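Local structure of AceL NrdHF-1-1 Intein (Metagenome, 6ZGQ) at residues E6-V10 / T129-A133; G11-T15 / F141-D145. The protein probably carries out protein splicing as a naturally split class 3 intein, captured here as a splice-inactive variant. Residues are numbered along the deposited sequence.

Interaction 1 (E6-V10 / T129-A133)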
ATOM      1  N   GLU A   6      -0.756  11.554  -2.359  1.00 37.30           N
ATOM      2  CA  GLU A   6       0.010  10.398  -1.841  1.00 32.85           C
ATOM      3  C   GLU A   6      -0.964   9.265  -1.431  1.00 27.52           C
ATOM      4  O   GLU A   6      -0.714   8.540  -0.458  1.00 30.02           O
ATOM      5  CB  GLU A   6       0.867  10.855  -0.646  1.00 34.63           C
ATOM      6  CG  GLU A   6       2.098  10.006  -0.370  1.00 36.24           C
ATOM      7  CD  GLU A   6       3.166  10.749   0.414  1.00 39.13           C
ATOM      8  OE1 GLU A   6       2.952  10.988   1.621  1.00 36.08           O
ATOM      9  OE2 GLU A   6       4.218  11.094  -0.176  1.00 42.33           O
ATOM     10  N   ALA A   7      -2.033   9.103  -2.218  1.00 20.57           N
ATOM     11  CA  ALA A   7      -3.271   8.415  -1.822  1.00 14.89           C
ATOM     12  C   ALA A   7      -3.484   7.103  -2.592  1.00 13.65           C
ATOM     13  O   ALA A   7      -2.783   6.858  -3.584  1.00 13.37           O
ATOM     14  CB  ALA A   7      -4.434   9.370  -2.051  1.00 13.08           C
ATOM     15  N   LEU A   8      -4.432   6.283  -2.115  1.00 13.45           N
ATOM     16  CA  LEU A   8      -4.815   4.990  -2.720  1.00 13.34           C
ATOM     17  C   LEU A   8      -6.222   5.104  -3.306  1.00 14.36           C
ATOM     18  O   LEU A   8      -7.063   5.767  -2.686  1.00 13.97           O
ATOM     19  CB  LEU A   8      -4.809   3.893  -1.649  1.00 12.18           C
ATOM     20  CG  LEU A   8      -3.483   3.704  -0.919  1.00 13.39           C
ATOM     21  CD1 LEU A   8      -3.677   2.929   0.374  1.00 13.72           C
ATOM     22  CD2 LEU A   8      -2.486   2.995  -1.818  1.00 13.88           C
ATOM     23  N   LEU A   9      -6.469   4.443  -4.448  1.00 13.81           N
ATOM     24  CA  LEU A   9      -7.770   4.478  -5.147  1.00 13.88           C
ATOM     25  C   LEU A   9      -8.878   4.081  -4.180  1.00 13.83           C
ATOM     26  O   LEU A   9      -8.678   3.153  -3.383  1.00 15.49           O
ATOM     27  CB  LEU A   9      -7.774   3.521  -6.345  1.00 13.99           C
ATOM     28  CG  LEU A   9      -9.040   3.551  -7.202  1.00 14.44           C
ATOM     29  CD1 LEU A   9      -9.221   4.926  -7.819  1.00 15.23           C
ATOM     30  CD2 LEU A   9      -8.990   2.485  -8.280  1.00 15.40           C
ATOM     31  N   VAL A  10     -10.022   4.773  -4.245  1.00 13.26           N
ATOM     32  CA  VAL A  10     -11.202   4.444  -3.420  1.00 13.11           C
ATOM     33  C   VAL A  10     -11.504   2.948  -3.577  1.00 12.97           C
ATOM     34  O   VAL A  10     -11.289   2.387  -4.668  1.00 12.78           O
ATOM     35  CB  VAL A  10     -12.441   5.315  -3.778  1.00 13.80           C
ATOM     36  CG1 VAL A  10     -12.893   5.106  -5.220  1.00 13.40           C
ATOM     37  CG2 VAL A  10     -13.594   5.064  -2.813  1.00 13.56           C
ATOM     38  N   THR A 129     -11.902  10.641  -9.691  1.00 18.53           N
ATOM     39  CA  THR A 129     -12.434   9.756  -8.641  1.00 17.87           C
ATOM     40  C   THR A 129     -11.673   9.991  -7.332  1.00 15.30           C
ATOM     41  O   THR A 129     -10.590  10.593  -7.363  1.00 14.99           O
ATOM     42  CB  THR A 129     -12.392   8.269  -9.056  1.00 19.17           C
ATOM     43  OG1 THR A 129     -13.203   7.524  -8.150  1.00 20.12           O
ATOM     44  CG2 THR A 129     -10.965   7.690  -9.065  1.00 18.81           C
ATOM     45  N   GLU A 130     -12.245   9.541  -6.211  1.00 14.65           N
ATOM     46  CA  GLU A 130     -11.670   9.789  -4.879  1.00 14.86           C
ATOM     47  C   GLU A 130     -10.512   8.825  -4.643  1.00 12.19           C
ATOM     48  O   GLU A 130     -10.600   7.659  -5.050  1.00 12.13           O
ATOM     49  CB  GLU A 130     -12.707   9.713  -3.737  1.00 18.54           C
ATOM     50  CG  GLU A 130     -14.007   8.993  -4.042  1.00 22.25           C
ATOM     51  CD  GLU A 130     -14.997   9.115  -2.906  1.00 25.65           C
ATOM     52  OE1 GLU A 130     -14.716   8.582  -1.812  1.00 27.17           O
ATOM     53  OE2 GLU A 130     -16.057   9.745  -3.105  1.00 29.76           O
ATOM     54  N   PHE A 131      -9.422   9.357  -4.073  1.00 10.70           N
ATOM     55  CA  PHE A 131      -8.305   8.587  -3.490  1.00 10.19           C
ATOM     56  C   PHE A 131      -8.245   8.923  -1.987  1.00 10.23           C
ATOM     57  O   PHE A 131      -8.539  10.064  -1.592  1.00 10.69           O
ATOM     58  CB  PHE A 131      -6.947   8.934  -4.129  1.00  9.44           C
ATOM     59  CG  PHE A 131      -6.824   8.616  -5.599  1.00 10.19           C
ATOM     60  CD1 PHE A 131      -7.519   9.347  -6.545  1.00 11.92           C
ATOM     61  CD2 PHE A 131      -5.962   7.619  -6.041  1.00 10.90           C
ATOM     62  CE1 PHE A 131      -7.397   9.067  -7.894  1.00 11.72           C
ATOM     63  CE2 PHE A 131      -5.832   7.345  -7.396  1.00 11.06           C
ATOM     64  CZ  PHE A 131      -6.550   8.071  -8.322  1.00 11.41           C
ATOM     65  N   HIS A 132      -7.868   7.935  -1.175  1.00  8.37           N
ATOM     66  CA  HIS A 132      -7.809   8.058   0.279  1.00  8.55           C
ATOM     67  C   HIS A 132      -6.395   7.658   0.757  1.00  9.69           C
ATOM     68  O   HIS A 132      -5.705   6.891   0.057  1.00 10.43           O
ATOM     69  CB  HIS A 132      -8.901   7.186   0.917  1.00  7.91           C
ATOM     70  CG  HIS A 132     -10.290   7.591   0.545  1.00  7.29           C
ATOM     71  ND1 HIS A 132     -11.065   8.399   1.346  1.00  7.63           N
ATOM     72  CD2 HIS A 132     -11.047   7.297  -0.539  1.00  7.50           C
ATOM     73  CE1 HIS A 132     -12.237   8.598   0.767  1.00  7.47           C
ATOM     74  NE2 HIS A 132     -12.251   7.941  -0.380  1.00  8.22           N
ATOM     75  N   ALA A 133      -5.978   8.218   1.899  1.00  9.60           N
ATOM     76  CA  ALA A 133      -4.666   7.967   2.525  1.00  9.47           C
ATOM     77  C   ALA A 133      -4.795   7.913   4.048  1.00  9.17           C
ATOM     78  O   ALA A 133      -5.684   8.560   4.596  1.00 10.04           O
ATOM     79  CB  ALA A 133      -3.671   9.054   2.136  1.00  9.47           C
TER

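Interaction 2 (G11-T15 / F141-D145)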
ATOM      1  N   GLY A  11     -11.931   2.313  -2.480  1.00 12.32           N
ATOM      2  CA  GLY A  11     -12.335   0.912  -2.483  1.00 12.71           C
ATOM      3  C   GLY A  11     -11.186  -0.046  -2.251  1.00 11.97           C
ATOM      4  O   GLY A  11     -11.423  -1.245  -2.115  1.00 13.25           O
ATOM      5  N   THR A  12      -9.947   0.459  -2.250  1.00 11.03           N
ATOM      6  CA  THR A  12      -8.803  -0.292  -1.708  1.00 10.16           C
ATOM      7  C   THR A  12      -9.162  -0.708  -0.280  1.00  9.37           C
ATOM      8  O   THR A  12      -9.544   0.154   0.513  1.00  9.13           O
ATOM      9  CB  THR A  12      -7.525   0.568  -1.710  1.00 10.53           C
ATOM     10  OG1 THR A  12      -7.153   0.829  -3.064  1.00 11.73           O
ATOM     11  CG2 THR A  12      -6.355  -0.130  -1.008  1.00 11.24           C
ATOM     12  N   LYS A  13      -9.065  -2.006   0.039  1.00  8.72           N
ATOM     13  CA  LYS A  13      -9.343  -2.499   1.398  1.00  9.08           C
ATOM     14  C   LYS A  13      -8.076  -2.392   2.249  1.00  8.96           C
ATOM     15  O   LYS A  13      -6.991  -2.666   1.747  1.00  9.06           O
ATOM     16  CB  LYS A  13      -9.871  -3.939   1.372  1.00 10.00           C
ATOM     17  CG  LYS A  13     -11.320  -4.022   0.932  1.00 11.16           C
ATOM     18  CD  LYS A  13     -11.800  -5.449   0.849  1.00 12.88           C
ATOM     19  CE  LYS A  13     -13.166  -5.497   0.206  1.00 15.64           C
ATOM     20  NZ  LYS A  13     -14.197  -4.774   0.997  1.00 18.31           N
ATOM     21  N   VAL A  14      -8.238  -1.947   3.500  1.00  9.08           N
ATOM     22  CA  VAL A  14      -7.161  -1.841   4.497  1.00  8.74           C
ATOM     23  C   VAL A  14      -7.413  -2.942   5.534  1.00  9.08           C
ATOM     24  O   VAL A  14      -8.534  -3.046   6.048  1.00  8.75           O
ATOM     25  CB  VAL A  14      -7.148  -0.447   5.178  1.00  8.79           C
ATOM     26  CG1 VAL A  14      -6.220  -0.419   6.389  1.00  9.19           C
ATOM     27  CG2 VAL A  14      -6.758   0.638   4.180  1.00  8.89           C
ATOM     28  N   THR A  15      -6.400  -3.774   5.792  1.00  8.92           N
ATOM     29  CA  THR A  15      -6.507  -4.851   6.788  1.00  9.01           C
ATOM     30  C   THR A  15      -6.509  -4.234   8.182  1.00  8.78           C
ATOM     31  O   THR A  15      -5.631  -3.427   8.477  1.00  9.01           O
ATOM     32  CB  THR A  15      -5.399  -5.889   6.578  1.00  8.90           C
ATOM     33  OG1 THR A  15      -5.594  -6.414   5.269  1.00  9.47           O
ATOM     34  CG2 THR A  15      -5.453  -7.028   7.597  1.00  8.47           C
ATOM     35  N   PHE A 141       1.280   0.279   5.998  1.00  9.93           N
ATOM     36  CA  PHE A 141       0.175  -0.587   6.465  1.00  9.67           C
ATOM     37  C   PHE A 141      -0.209  -1.601   5.378  1.00  8.69           C
ATOM     38  O   PHE A 141       0.268  -1.495   4.246  1.00  8.36           O
ATOM     39  CB  PHE A 141      -1.028   0.251   6.941  1.00 10.38           C
ATOM     40  CG  PHE A 141      -1.587   1.186   5.897  1.00 10.98           C
ATOM     41  CD1 PHE A 141      -2.516   0.738   4.976  1.00 12.22           C
ATOM     42  CD2 PHE A 141      -1.177   2.510   5.837  1.00 12.84           C
ATOM     43  CE1 PHE A 141      -3.029   1.590   4.012  1.00 10.37           C
ATOM     44  CE2 PHE A 141      -1.686   3.364   4.877  1.00 11.14           C
ATOM     45  CZ  PHE A 141      -2.606   2.902   3.959  1.00 11.28           C
ATOM     46  N   VAL A 142      -1.032  -2.587   5.748  1.00  7.55           N
ATOM     47  CA  VAL A 142      -1.381  -3.730   4.886  1.00  7.15           C
ATOM     48  C   VAL A 142      -2.719  -3.444   4.191  1.00  7.44           C
ATOM     49  O   VAL A 142      -3.690  -3.052   4.853  1.00  7.57           O
ATOM     50  CB  VAL A 142      -1.419  -5.061   5.697  1.00  6.01           C
ATOM     51  CG1 VAL A 142      -1.788  -6.260   4.830  1.00  6.02           C
ATOM     52  CG2 VAL A 142      -0.071  -5.322   6.357  1.00  5.28           C
ATOM     53  N   VAL A 143      -2.736  -3.602   2.865  1.00  7.64           N
ATOM     54  CA  VAL A 143      -3.953  -3.485   2.036  1.00  7.82           C
ATOM     55  C   VAL A 143      -4.257  -4.857   1.421  1.00  8.10           C
ATOM     56  O   VAL A 143      -3.329  -5.656   1.227  1.00  8.30           O
ATOM     57  CB  VAL A 143      -3.809  -2.413   0.920  1.00  7.66           C
ATOM     58  CG1 VAL A 143      -3.750  -1.008   1.508  1.00  7.67           C
ATOM     59  CG2 VAL A 143      -2.594  -2.665   0.035  1.00  7.65           C
ATOM     60  N   THR A 144      -5.544  -5.116   1.159  1.00  8.49           N
ATOM     61  CA  THR A 144      -6.042  -6.340   0.506  1.00  8.84           C
ATOM     62  C   THR A 144      -6.666  -5.954  -0.844  1.00  9.47           C
ATOM     63  O   THR A 144      -7.514  -5.053  -0.883  1.00  9.62           O
ATOM     64  CB  THR A 144      -7.086  -7.014   1.405  1.00  8.93           C
ATOM     65  OG1 THR A 144      -6.555  -7.042   2.730  1.00  9.07           O
ATOM     66  CG2 THR A 144      -7.427  -8.430   0.929  1.00  8.72           C
ATOM     67  N   ASP A 145      -6.231  -6.616  -1.919  0.84  9.64           N
ATOM     68  CA  ASP A 145      -6.731  -6.373  -3.281  0.84 10.16           C
ATOM     69  C   ASP A 145      -8.016  -7.180  -3.518  0.84 11.07           C
ATOM     70  O   ASP A 145      -8.468  -7.877  -2.602  0.84 10.57           O
ATOM     71  CB  ASP A 145      -5.636  -6.665  -4.326  0.84 11.03           C
ATOM     72  CG  ASP A 145      -5.236  -8.143  -4.412  0.84 11.05           C
ATOM     73  OD1 ASP A 145      -6.057  -9.031  -4.081  0.84 11.00           O
ATOM     74  OD2 ASP A 145      -4.097  -8.398  -4.851  0.84 11.53           O
TER

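Interaction 1 (E6-V10 / T129-A133)
T129 opens the contact with a methyl: its CG2 lies 3.5 Å from CD1 of L9, and its OG1 is 3.8 Å from CG1 of V10. At E130 the carbonyl O accepts a bent hydrogen bond from V10 N (3.1 Å, 144°). The E130 carboxylate OE1 takes a hydrogen bond from H132 NE2 (2.9 Å), and V10 CG2 rests on this His-carboxylate pair, 3.8 Å from E130 OE1 and 4.0 Å from H132 NE2. F131 faces L9 in a non-hydrogen-bonded antiparallel pair, with CA atoms 4.5 Å apart. L9 CD1 covers one face of the F131 ring, 4.2 Å from CZ, while A7 CB touches F131 CB at 3.3 Å; F131 CA also makes a CA-H...O contact with L8 O (3.2 Å). Strand 8-9 joins 128-135, which also pairs with 49-55, in the all-beta intein (HINT) fold; backbone bonds from A7 to S71 and L9 to K69 tie it to strand 66-70 and the loop after it. The end-to-end directions of the two segments differ by 122°, and the bridged part is just L8-L9. H132 and L8 form an antiparallel hydrogen-bonded pair: L8 N gives to H132 O (2.6 Å) and H132 N to L8 O (2.8 Å), both nearly straight, with the two side chains on the same sheet face. Next comes A133, probably the engineered alanine that stands in for a cysteine, in class 3 inteins the likely nucleophile; A133 CB is 4.3 Å from A7 CB and 4.0 Å from E6 O, which is hydrogen-bonded to H74.

Interaction 2 (G11-T15 / F141-D145)
Two backbone hydrogen bonds tie these strands together: T144 N gives to K13 O (2.9 Å, 159°) and T15 N to V142 O (3.0 Å, 160°). K13 O also receives a CA-H...O contact from V143 CA at 3.2 Å. K13 with T144 is a hydrogen-bonded antiparallel pair, V14 with V143 a non-hydrogen-bonded one, although the N-to-C directions of 13-15 and 141-144 differ by only 132°. Further backbone bonds join T12 to I23, V14 to K21 and F141 to T153, while G11 N is bonded to E24 OE1. The hydroxyls T15 OG1 and T144 OG1 approach to 2.8 Å, but the angle is too poor for a hydrogen bond; each turns instead to the carboxylate of D20, T144 only weakly. K13 CB lies 4.1 Å from T144 CB on one sheet face. The lysine chain then leads away, and its NZ binds N22 OD1. T12 OG1 is held by L9 O, and D145 OD1 by the backbone N atoms of H147 and N149. On the V14 face the contact is apolar: V14 CG2 lies 3.9 Å from F141 CE1 and 4.3 Å from V143 CG1, while T12 CG2 meets V143 CG1 at 3.7 Å. In this helix-free intein fold, strand 13-15 lies between 20-22 and 140-144 in a curled antiparallel sheet. Strand 150-154 flanks 140-144 in turn; from strand 32-35, L33 makes backbone hydrogen bonds with T15 and V142, and V32 packs on V14 and F141.

Both contacts pair the N-terminal part of the intein with its C-terminal part, and along the chain their segments alternate: strand 8-9 is followed, after a short loop, by 13-15, and strand 128-135 by 140-144. They belong to different sheets, with centres about 12 Å apart, yet meet directly where L8 CD1 packs on F141 CZ (3.7 Å) and V143 CG1 (4.1 Å). The centre of interaction 1 is farther from the chain centre, about 11 Å against 7 Å, and only partly buried; there a His-carboxylate bond accompanies the backbone pairing. Interaction 2 is buried, with a valine and phenylalanine cluster on one face and, on the other, the T15 hydroxyl, and weakly that of T144, bonded to D20.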